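Local atomic coordinates of annexin (Schistosoma mansoni, PDB entry 4MDU), a protein that binds acidic phospholipid membranes in a calcium-dependent manner, aggregates liposomes when calcium is present, and takes part in worm reproduction and host-parasite interaction. Residues 288-293 against 317-322; 310-315 against 349-354; 337-342 against 357-362. All blocks are in the same frame, centred on the assembly; numbering follows the deposited sequence.

Interaction 1: residues 288-293 against 317-322; sequences IDRPSL and ITRSEI
Inside the fourth annexin repeat, the start of helix 290-301 faces the end of helix 311-320 through two buried arginines, Arg290 and Arg319, whose guanidinium groups meet round a shared carboxylate. NH1 of Arg290 lies 3.8 Å from NH1 of Arg319. The two planes stand 85° apart, and the Arg290 nitrogen comes to the edge of the Arg319 group, in its plane. Both NH1 atoms form salt bridges with Asp323, just beyond 317-322, so the acid joins the two cations and probably offsets their like charge. Arginine suits both places because its several N-H groups serve several acceptors: Arg290 also donates to the carbonyls of Tyr286 and His17, and Arg319 to the hydroxyl of Tyr286. An annexin repeat is an all-helical unit, and here the polar cluster links two of its helices where one begins and the other ends. Ile322 supplies the apolar part. Its CG2 approaches the edge of the Arg290 guanidinium, 4.1 Å from NH1, while its CD1 lies 3.9 Å above the plane of the Arg319 guanidinium, over its centre. With CG2 anti to the backbone N and CG1 beside it (chi1 -54°), one branch is turned to Arg290 and the other, ending in CD1, to Arg319.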
loop_
_atom_site.group_PDB
_atom_site.type_symbol
_atom_site.label_atom_id
_atom_site.label_comp_id
_atom_site.label_asym_id
_atom_site.label_seq_id
_atom_site.Cartn_x
_atom_site.Cartn_y
_atom_site.Cartn_z
ATOM N N ILE B 288 20.061 4.778 5.260
ATOM C CA ILE B 288 20.518 4.529 6.635
ATOM C C ILE B 288 20.240 3.118 7.189
ATOM O O ILE B 288 20.688 2.779 8.284
ATOM C CB ILE B 288 19.944 5.557 7.617
ATOM C CG1 ILE B 288 18.450 5.307 7.826
ATOM C CG2 ILE B 288 20.179 6.976 7.107
ATOM C CD1 ILE B 288 17.870 6.016 9.050
ATOM N N ASP B 289 19.532 2.288 6.433
ATOM C CA ASP B 289 19.148 0.972 6.943
ATOM C C ASP B 289 18.908 0.005 5.786
ATOM O O ASP B 289 17.950 -0.769 5.789
ATOM C CB ASP B 289 17.895 1.118 7.814
ATOM C CG ASP B 289 17.550 -0.162 8.602
ATOM O OD1 ASP B 289 18.459 -0.983 8.867
ATOM O OD2 ASP B 289 16.362 -0.328 8.961
ATOM N N ARG B 290 19.795 0.053 4.796
ATOM C CA ARG B 290 19.519 -0.602 3.521
ATOM C C ARG B 290 19.382 -2.119 3.590
ATOM O O ARG B 290 18.431 -2.671 3.033
ATOM C CB ARG B 290 20.550 -0.223 2.452
ATOM C CG ARG B 290 20.022 -0.517 1.038
ATOM C CD ARG B 290 21.113 -0.510 0.004
ATOM N NE ARG B 290 21.741 0.793 -0.067
ATOM C CZ ARG B 290 22.836 1.043 -0.767
ATOM N NH1 ARG B 290 23.419 0.071 -1.460
ATOM N NH2 ARG B 290 23.348 2.269 -0.772
ATOM N N PRO B 291 20.342 -2.810 4.240
ATOM C CA PRO B 291 20.204 -4.275 4.255
ATOM C C PRO B 291 18.853 -4.736 4.779
ATOM O O PRO B 291 18.257 -5.633 4.176
ATOM C CB PRO B 291 21.342 -4.721 5.178
ATOM C CG PRO B 291 22.427 -3.688 4.887
ATOM C CD PRO B 291 21.652 -2.381 4.772
ATOM N N SER B 292 18.372 -4.129 5.864
ATOM C CA SER B 292 17.086 -4.504 6.433
ATOM C C SER B 292 15.945 -4.163 5.499
ATOM O O SER B 292 15.040 -4.965 5.314
ATOM C CB SER B 292 16.847 -3.806 7.772
ATOM O OG SER B 292 17.809 -4.199 8.715
ATOM N N LEU B 293 15.988 -2.955 4.938
ATOM C CA LEU B 293 14.957 -2.481 4.012
ATOM C C LEU B 293 14.737 -3.433 2.846
ATOM O O LEU B 293 13.606 -3.764 2.516
ATOM C CB LEU B 293 15.306 -1.097 3.435
ATOM C CG LEU B 293 14.416 -0.685 2.238
ATOM C CD1 LEU B 293 13.028 -0.271 2.678
ATOM C CD2 LEU B 293 15.060 0.453 1.447
ATOM N N ILE B 317 18.490 -10.232 -8.953
ATOM C CA ILE B 317 19.327 -9.894 -10.098
ATOM C C ILE B 317 20.091 -8.591 -9.849
ATOM O O ILE B 317 21.318 -8.537 -9.988
ATOM C CB ILE B 317 18.463 -9.767 -11.381
ATOM C CG1 ILE B 317 17.873 -11.149 -11.727
ATOM C CG2 ILE B 317 19.266 -9.174 -12.548
ATOM C CD1 ILE B 317 16.811 -11.117 -12.790
ATOM N N THR B 318 19.370 -7.557 -9.437
ATOM C CA THR B 318 19.979 -6.239 -9.287
ATOM C C THR B 318 20.908 -6.154 -8.068
ATOM O O THR B 318 22.030 -5.641 -8.174
ATOM C CB THR B 318 18.925 -5.090 -9.262
ATOM O OG1 THR B 318 17.904 -5.387 -8.298
ATOM C CG2 THR B 318 18.276 -4.945 -10.623
ATOM N N ARG B 319 20.456 -6.655 -6.921
ATOM C CA ARG B 319 21.251 -6.516 -5.695
ATOM C C ARG B 319 22.492 -7.388 -5.712
ATOM O O ARG B 319 23.454 -7.151 -4.980
ATOM C CB ARG B 319 20.409 -6.824 -4.469
ATOM C CG ARG B 319 19.397 -5.744 -4.209
ATOM C CD ARG B 319 20.168 -4.462 -3.903
ATOM N NE ARG B 319 19.712 -3.406 -4.761
ATOM C CZ ARG B 319 20.122 -2.146 -4.715
ATOM N NH1 ARG B 319 21.044 -1.731 -3.847
ATOM N NH2 ARG B 319 19.580 -1.301 -5.560
ATOM N N SER B 320 22.467 -8.392 -6.577
ATOM C CA SER B 320 23.521 -9.388 -6.601
ATOM C C SER B 320 24.891 -8.758 -6.812
ATOM O O SER B 320 25.878 -9.188 -6.217
ATOM C CB SER B 320 23.236 -10.442 -7.675
ATOM O OG SER B 320 23.248 -9.884 -8.971
ATOM N N GLU B 321 24.956 -7.745 -7.669
ATOM C CA GLU B 321 26.238 -7.136 -7.962
ATOM C C GLU B 321 26.469 -5.886 -7.120
ATOM O O GLU B 321 27.439 -5.177 -7.335
ATOM C CB GLU B 321 26.433 -6.868 -9.470
ATOM C CG GLU B 321 25.352 -6.053 -10.156
ATOM C CD GLU B 321 25.590 -5.929 -11.665
ATOM O OE1 GLU B 321 25.218 -6.865 -12.411
ATOM O OE2 GLU B 321 26.164 -4.902 -12.103
ATOM N N ILE B 322 25.609 -5.645 -6.134
ATOM C CA ILE B 322 25.814 -4.489 -5.257
ATOM C C ILE B 322 25.987 -4.862 -3.793
ATOM O O ILE B 322 27.071 -4.709 -3.226
ATOM C CB ILE B 322 24.682 -3.449 -5.390
ATOM C CG1 ILE B 322 24.516 -3.049 -6.865
ATOM C CG2 ILE B 322 24.998 -2.204 -4.535
ATOM C CD1 ILE B 322 23.254 -2.264 -7.137
#

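Interaction 2: residues 310-315 against 349-354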
loop_
_atom_site.group_PDB
_atom_site.type_symbol
_atom_site.label_atom_id
_atom_site.label_comp_id
_atom_site.label_asym_id
_atom_site.label_seq_id
_atom_site.Cartn_x
_atom_site.Cartn_y
_atom_site.Cartn_z
ATOM N N TYR B 310 7.369 -10.154 -10.510
ATOM C CA TYR B 310 8.770 -10.115 -10.908
ATOM C C TYR B 310 9.693 -9.563 -9.849
ATOM O O TYR B 310 10.911 -9.575 -10.031
ATOM C CB TYR B 310 8.929 -9.306 -12.189
ATOM C CG TYR B 310 8.712 -10.118 -13.430
ATOM C CD1 TYR B 310 9.752 -10.346 -14.312
ATOM C CD2 TYR B 310 7.474 -10.669 -13.713
ATOM C CE1 TYR B 310 9.567 -11.093 -15.459
ATOM C CE2 TYR B 310 7.277 -11.428 -14.855
ATOM C CZ TYR B 310 8.329 -11.632 -15.729
ATOM O OH TYR B 310 8.154 -12.377 -16.876
ATOM N N ALA B 311 9.121 -9.110 -8.732
ATOM C CA ALA B 311 9.895 -8.414 -7.703
ATOM C C ALA B 311 11.051 -9.237 -7.137
ATOM O O ALA B 311 12.180 -8.745 -7.024
ATOM C CB ALA B 311 8.977 -7.897 -6.574
ATOM N N LEU B 312 10.773 -10.496 -6.805
ATOM C CA LEU B 312 11.784 -11.359 -6.208
ATOM C C LEU B 312 12.997 -11.497 -7.094
ATOM O O LEU B 312 14.134 -11.309 -6.642
ATOM C CB LEU B 312 11.216 -12.753 -5.903
ATOM C CG LEU B 312 12.248 -13.752 -5.375
ATOM C CD1 LEU B 312 12.907 -13.270 -4.086
ATOM C CD2 LEU B 312 11.582 -15.126 -5.142
ATOM N N MET B 313 12.764 -11.846 -8.356
ATOM C CA MET B 313 13.878 -12.010 -9.285
ATOM C C MET B 313 14.522 -10.649 -9.655
ATOM O O MET B 313 15.739 -10.569 -9.809
ATOM C CB MET B 313 13.478 -12.854 -10.525
ATOM C CG MET B 313 12.569 -12.177 -11.544
ATOM S SD MET B 313 12.225 -13.192 -13.018
ATOM C CE MET B 313 10.632 -13.849 -12.572
ATOM N N ARG B 314 13.721 -9.586 -9.768
ATOM C CA ARG B 314 14.295 -8.259 -10.046
ATOM C C ARG B 314 15.273 -7.862 -8.941
ATOM O O ARG B 314 16.418 -7.492 -9.205
ATOM C CB ARG B 314 13.213 -7.195 -10.197
ATOM C CG ARG B 314 13.793 -5.767 -10.389
ATOM C CD ARG B 314 12.720 -4.740 -10.776
ATOM N NE ARG B 314 11.626 -4.693 -9.816
ATOM C CZ ARG B 314 10.401 -5.160 -10.045
ATOM N NH1 ARG B 314 10.085 -5.682 -11.227
ATOM N NH2 ARG B 314 9.482 -5.095 -9.093
ATOM N N LEU B 315 14.834 -7.996 -7.695
ATOM C CA LEU B 315 15.667 -7.630 -6.559
ATOM C C LEU B 315 16.953 -8.443 -6.491
ATOM O O LEU B 315 18.044 -7.879 -6.346
ATOM C CB LEU B 315 14.877 -7.727 -5.260
ATOM C CG LEU B 315 13.840 -6.604 -5.159
ATOM C CD1 LEU B 315 12.899 -6.865 -4.022
ATOM C CD2 LEU B 315 14.510 -5.190 -5.039
ATOM N N GLY B 349 11.875 -25.416 -9.713
ATOM C CA GLY B 349 12.338 -25.607 -11.070
ATOM C C GLY B 349 13.668 -24.926 -11.309
ATOM O O GLY B 349 14.365 -24.561 -10.372
ATOM N N ASP B 350 14.019 -24.774 -12.582
ATOM C CA ASP B 350 15.254 -24.138 -12.987
ATOM C C ASP B 350 15.278 -22.649 -12.617
ATOM O O ASP B 350 16.328 -22.024 -12.535
ATOM C CB ASP B 350 15.430 -24.346 -14.486
ATOM C CG ASP B 350 15.729 -25.791 -14.815
ATOM O OD1 ASP B 350 16.368 -26.440 -13.969
ATOM O OD2 ASP B 350 15.338 -26.278 -15.893
ATOM N N TYR B 351 14.093 -22.105 -12.404
ATOM C CA TYR B 351 13.904 -20.759 -11.925
ATOM C C TYR B 351 14.470 -20.671 -10.508
ATOM O O TYR B 351 15.375 -19.880 -10.243
ATOM C CB TYR B 351 12.402 -20.450 -11.985
ATOM C CG TYR B 351 11.923 -19.264 -11.204
ATOM C CD1 TYR B 351 12.436 -17.991 -11.439
ATOM C CD2 TYR B 351 10.911 -19.401 -10.273
ATOM C CE1 TYR B 351 11.982 -16.907 -10.734
ATOM C CE2 TYR B 351 10.446 -18.321 -9.560
ATOM C CZ TYR B 351 10.990 -17.071 -9.794
ATOM O OH TYR B 351 10.527 -15.980 -9.090
ATOM N N ARG B 352 13.959 -21.506 -9.608
ATOM C CA ARG B 352 14.491 -21.577 -8.245
ATOM C C ARG B 352 16.013 -21.703 -8.273
ATOM O O ARG B 352 16.738 -20.986 -7.570
ATOM C CB ARG B 352 13.891 -22.776 -7.495
ATOM C CG ARG B 352 14.722 -23.246 -6.296
ATOM C CD ARG B 352 13.877 -24.008 -5.294
ATOM N NE ARG B 352 13.408 -25.279 -5.830
ATOM C CZ ARG B 352 12.559 -26.084 -5.197
ATOM N NH1 ARG B 352 12.106 -25.746 -3.990
ATOM N NH2 ARG B 352 12.176 -27.227 -5.764
ATOM N N ARG B 353 16.489 -22.615 -9.108
ATOM C CA ARG B 353 17.909 -22.900 -9.200
ATOM C C ARG B 353 18.663 -21.649 -9.643
ATOM O O ARG B 353 19.714 -21.314 -9.092
ATOM C CB ARG B 353 18.141 -24.047 -10.179
ATOM C CG ARG B 353 19.554 -24.604 -10.185
ATOM C CD ARG B 353 19.836 -25.478 -8.950
ATOM N NE ARG B 353 21.034 -24.970 -8.315
ATOM C CZ ARG B 353 21.119 -24.534 -7.066
ATOM N NH1 ARG B 353 20.087 -24.591 -6.232
ATOM N NH2 ARG B 353 22.282 -24.083 -6.640
ATOM N N THR B 354 18.115 -20.953 -10.630
ATOM C CA THR B 354 18.718 -19.706 -11.092
ATOM C C THR B 354 18.826 -18.691 -9.957
ATOM O O THR B 354 19.876 -18.101 -9.756
ATOM C CB THR B 354 17.933 -19.078 -12.253
ATOM O OG1 THR B 354 17.843 -20.007 -13.344
ATOM C CG2 THR B 354 18.641 -17.801 -12.725
HETATM O O HOH W 1 10.027 -13.044 -9.163
#
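Met313 reaches from helix 311-320 toward Tyr351 of helix 349-358, and its side chain can be followed atom by atom. CB points toward the other helix, and CG sits between the backbone N and the carbonyl carbon (chi1 73°). Beyond SD the chain bends, which sets CE 3.8 Å from CE1 of Tyr351. The same methyl is 4.1 Å from the tyrosine OH and lies 4.0 Å above the plane of the Tyr310 ring, offset toward its rim; an unbranched, flexible methionine can fill this place between two aromatic side chains. These helices belong to the fourth annexin repeat, and their backbones stay well apart, with 9.1 Å between CA of Met313 and CA of Tyr351, a gap that the long tyrosine crosses. With its CG anti to the backbone N (chi1 164°), Tyr351 carries its hydroxyl to helix 311-320. There a water bridges the two helices, 3.0 Å from Tyr351 OH and accepting from Met313 N at 3.1 Å. That N-H lies in the first turn of its helix, where amides lack an acceptor one turn earlier. Leu312 CD2 flanks the hydroxyl at 4.2 Å, and the Leu312 side chain comes within about 4 Å (nearest atoms) of those of Met302 and Asp346, residues that bind calcium in this repeat.

Interaction 3: residues 337-342 against 357-362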
loop_
_atom_site.group_PDB
_atom_site.type_symbol
_atom_site.label_atom_id
_atom_site.label_comp_id
_atom_site.label_asym_id
_atom_site.label_seq_id
_atom_site.Cartn_x
_atom_site.Cartn_y
_atom_site.Cartn_z
ATOM N N LYS B 337 15.487 -17.198 9.404
ATOM C CA LYS B 337 15.619 -18.191 8.345
ATOM C C LYS B 337 16.425 -17.568 7.198
ATOM O O LYS B 337 16.275 -16.384 6.912
ATOM C CB LYS B 337 14.226 -18.592 7.868
ATOM C CG LYS B 337 14.169 -19.297 6.534
ATOM C CD LYS B 337 12.745 -19.750 6.277
ATOM C CE LYS B 337 12.626 -20.621 5.041
ATOM N NZ LYS B 337 11.238 -21.173 4.908
ATOM N N SER B 338 17.299 -18.350 6.570
ATOM C CA SER B 338 18.106 -17.854 5.466
ATOM C C SER B 338 17.235 -17.390 4.299
ATOM O O SER B 338 16.159 -17.946 4.052
ATOM C CB SER B 338 19.063 -18.936 4.970
ATOM O OG SER B 338 18.368 -19.908 4.196
ATOM N N LEU B 339 17.715 -16.377 3.579
ATOM C CA LEU B 339 17.055 -15.921 2.362
ATOM C C LEU B 339 17.071 -17.053 1.335
ATOM O O LEU B 339 16.084 -17.288 0.622
ATOM C CB LEU B 339 17.775 -14.698 1.785
ATOM C CG LEU B 339 17.210 -14.175 0.456
ATOM C CD1 LEU B 339 15.741 -13.741 0.608
ATOM C CD2 LEU B 339 18.052 -12.997 -0.062
ATOM N N LEU B 340 18.213 -17.728 1.246
ATOM C CA LEU B 340 18.332 -18.946 0.459
ATOM C C LEU B 340 17.144 -19.880 0.716
ATOM O O LEU B 340 16.430 -20.255 -0.217
ATOM C CB LEU B 340 19.635 -19.672 0.787
ATOM C CG LEU B 340 19.838 -20.946 -0.038
ATOM C CD1 LEU B 340 20.011 -20.613 -1.504
ATOM C CD2 LEU B 340 21.036 -21.739 0.471
ATOM N N ASN B 341 16.920 -20.256 1.975
ATOM C CA ASN B 341 15.847 -21.210 2.257
ATOM C C ASN B 341 14.461 -20.626 2.005
ATOM O O ASN B 341 13.552 -21.353 1.625
ATOM C CB ASN B 341 15.930 -21.786 3.683
ATOM C CG ASN B 341 17.055 -22.797 3.846
ATOM O OD1 ASN B 341 17.395 -23.542 2.919
ATOM N ND2 ASN B 341 17.644 -22.825 5.032
ATOM N N ALA B 342 14.282 -19.321 2.224
ATOM C CA ALA B 342 12.967 -18.721 1.967
ATOM C C ALA B 342 12.692 -18.773 0.470
ATOM O O ALA B 342 11.575 -19.041 0.031
ATOM C CB ALA B 342 12.906 -17.301 2.467
ATOM N N VAL B 357 21.584 -19.546 -7.502
ATOM C CA VAL B 357 22.925 -19.340 -8.016
ATOM C C VAL B 357 23.297 -17.853 -7.952
ATOM O O VAL B 357 24.418 -17.509 -7.630
ATOM C CB VAL B 357 23.048 -19.885 -9.433
ATOM C CG1 VAL B 357 24.343 -19.408 -10.112
ATOM C CG2 VAL B 357 22.991 -21.395 -9.386
ATOM N N LEU B 358 22.333 -16.984 -8.229
ATOM C CA LEU B 358 22.550 -15.556 -8.072
ATOM C C LEU B 358 23.075 -15.243 -6.667
ATOM O O LEU B 358 23.957 -14.407 -6.515
ATOM C CB LEU B 358 21.266 -14.770 -8.358
ATOM C CG LEU B 358 20.786 -14.679 -9.806
ATOM C CD1 LEU B 358 19.405 -14.036 -9.844
ATOM C CD2 LEU B 358 21.767 -13.886 -10.673
ATOM N N MET B 359 22.543 -15.909 -5.645
ATOM C CA MET B 359 22.961 -15.634 -4.263
ATOM C C MET B 359 24.282 -16.317 -3.914
ATOM O O MET B 359 24.849 -16.083 -2.844
ATOM C CB MET B 359 21.885 -16.081 -3.278
ATOM C CG MET B 359 20.630 -15.215 -3.255
ATOM S SD MET B 359 19.326 -15.946 -2.218
ATOM C CE MET B 359 18.750 -17.277 -3.265
ATOM N N GLY B 360 24.763 -17.170 -4.813
ATOM C CA GLY B 360 26.033 -17.843 -4.605
ATOM C C GLY B 360 25.984 -19.355 -4.433
ATOM O O GLY B 360 27.028 -20.021 -4.423
ATOM N N GLU B 361 24.792 -19.922 -4.296
ATOM C CA GLU B 361 24.712 -21.370 -4.102
ATOM C C GLU B 361 24.770 -22.125 -5.426
ATOM O O GLU B 361 23.740 -22.481 -5.982
ATOM C CB GLU B 361 23.465 -21.791 -3.310
ATOM C CG GLU B 361 23.522 -23.285 -2.906
ATOM C CD GLU B 361 22.160 -23.919 -2.706
ATOM O OE1 GLU B 361 21.254 -23.678 -3.533
ATOM O OE2 GLU B 361 22.005 -24.678 -1.725
ATOM N N ILE B 362 25.979 -22.370 -5.918
ATOM C CA ILE B 362 26.180 -23.090 -7.172
ATOM C C ILE B 362 26.075 -24.606 -6.979
ATOM O O ILE B 362 26.732 -25.169 -6.102
ATOM C CB ILE B 362 27.579 -22.801 -7.770
ATOM C CG1 ILE B 362 27.659 -21.377 -8.331
ATOM C CG2 ILE B 362 27.897 -23.799 -8.876
ATOM C CD1 ILE B 362 26.884 -20.351 -7.540
#
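The first turn of helix 339-346 faces the end of helix 349-358, with CA of Leu340 and CA of Met359 7.4 Å apart. Met359 extends across this gap, its CG beside the backbone N (chi1 -72°), and bends at chi3, so that its sulfur and methyl meet different leucines. SD lies 3.8 Å from CG of Leu339, the two side chains crossing at about a right angle, whereas CE turns to CD1 of Leu340 at 4.0 Å. The polarisable thioether suits this mostly apolar place. Leu340 has a second neighbour, for its methyls also rest against the carboxylate end of Glu361, CD2 being 3.8 Å from OE2. The acid is held there by salt bridges to Lys344 from OE2 and to Arg353 from OE1, so its charge is probably balanced although one flank meets a leucine. Ser338 is the N-cap of helix 339-346, its OG accepting from Asn341 N at 2.7 Å; a short hydroxyl side chain fits that role. Gly360, with positive phi (115°), turns the chain out of helix 349-358 and brings Glu361 back over Leu340; a CB here would press on the carbonyl O of Met359. The contact thus joins a serine-capped helix start to a Schellman C-terminus, closing the fourth repeat of the all-helical annexin fold.

In the fold
All three contacts lie in the fourth annexin repeat. Interactions 1 and 2 use opposite ends of helix 311-320, and interactions 2 and 3 opposite ends of helix 349-358. Interaction 1, its centre about 8 Å from that of the chain, is buried yet charged, with two arginines sharing an acid. Interaction 2, centred about 15 Å out, is also buried but combines apolar packing with one bridging water. Interaction 3, centred about 18 Å out, has the largest interface, with Leu339 and Met359 buried, Leu340 partly exposed and salt-bridged Glu361 at the margin. That glutamate ties interaction 3 to interaction 2 through Arg353, while Ile317 packing on Leu358 joins interaction 1 to interaction 3.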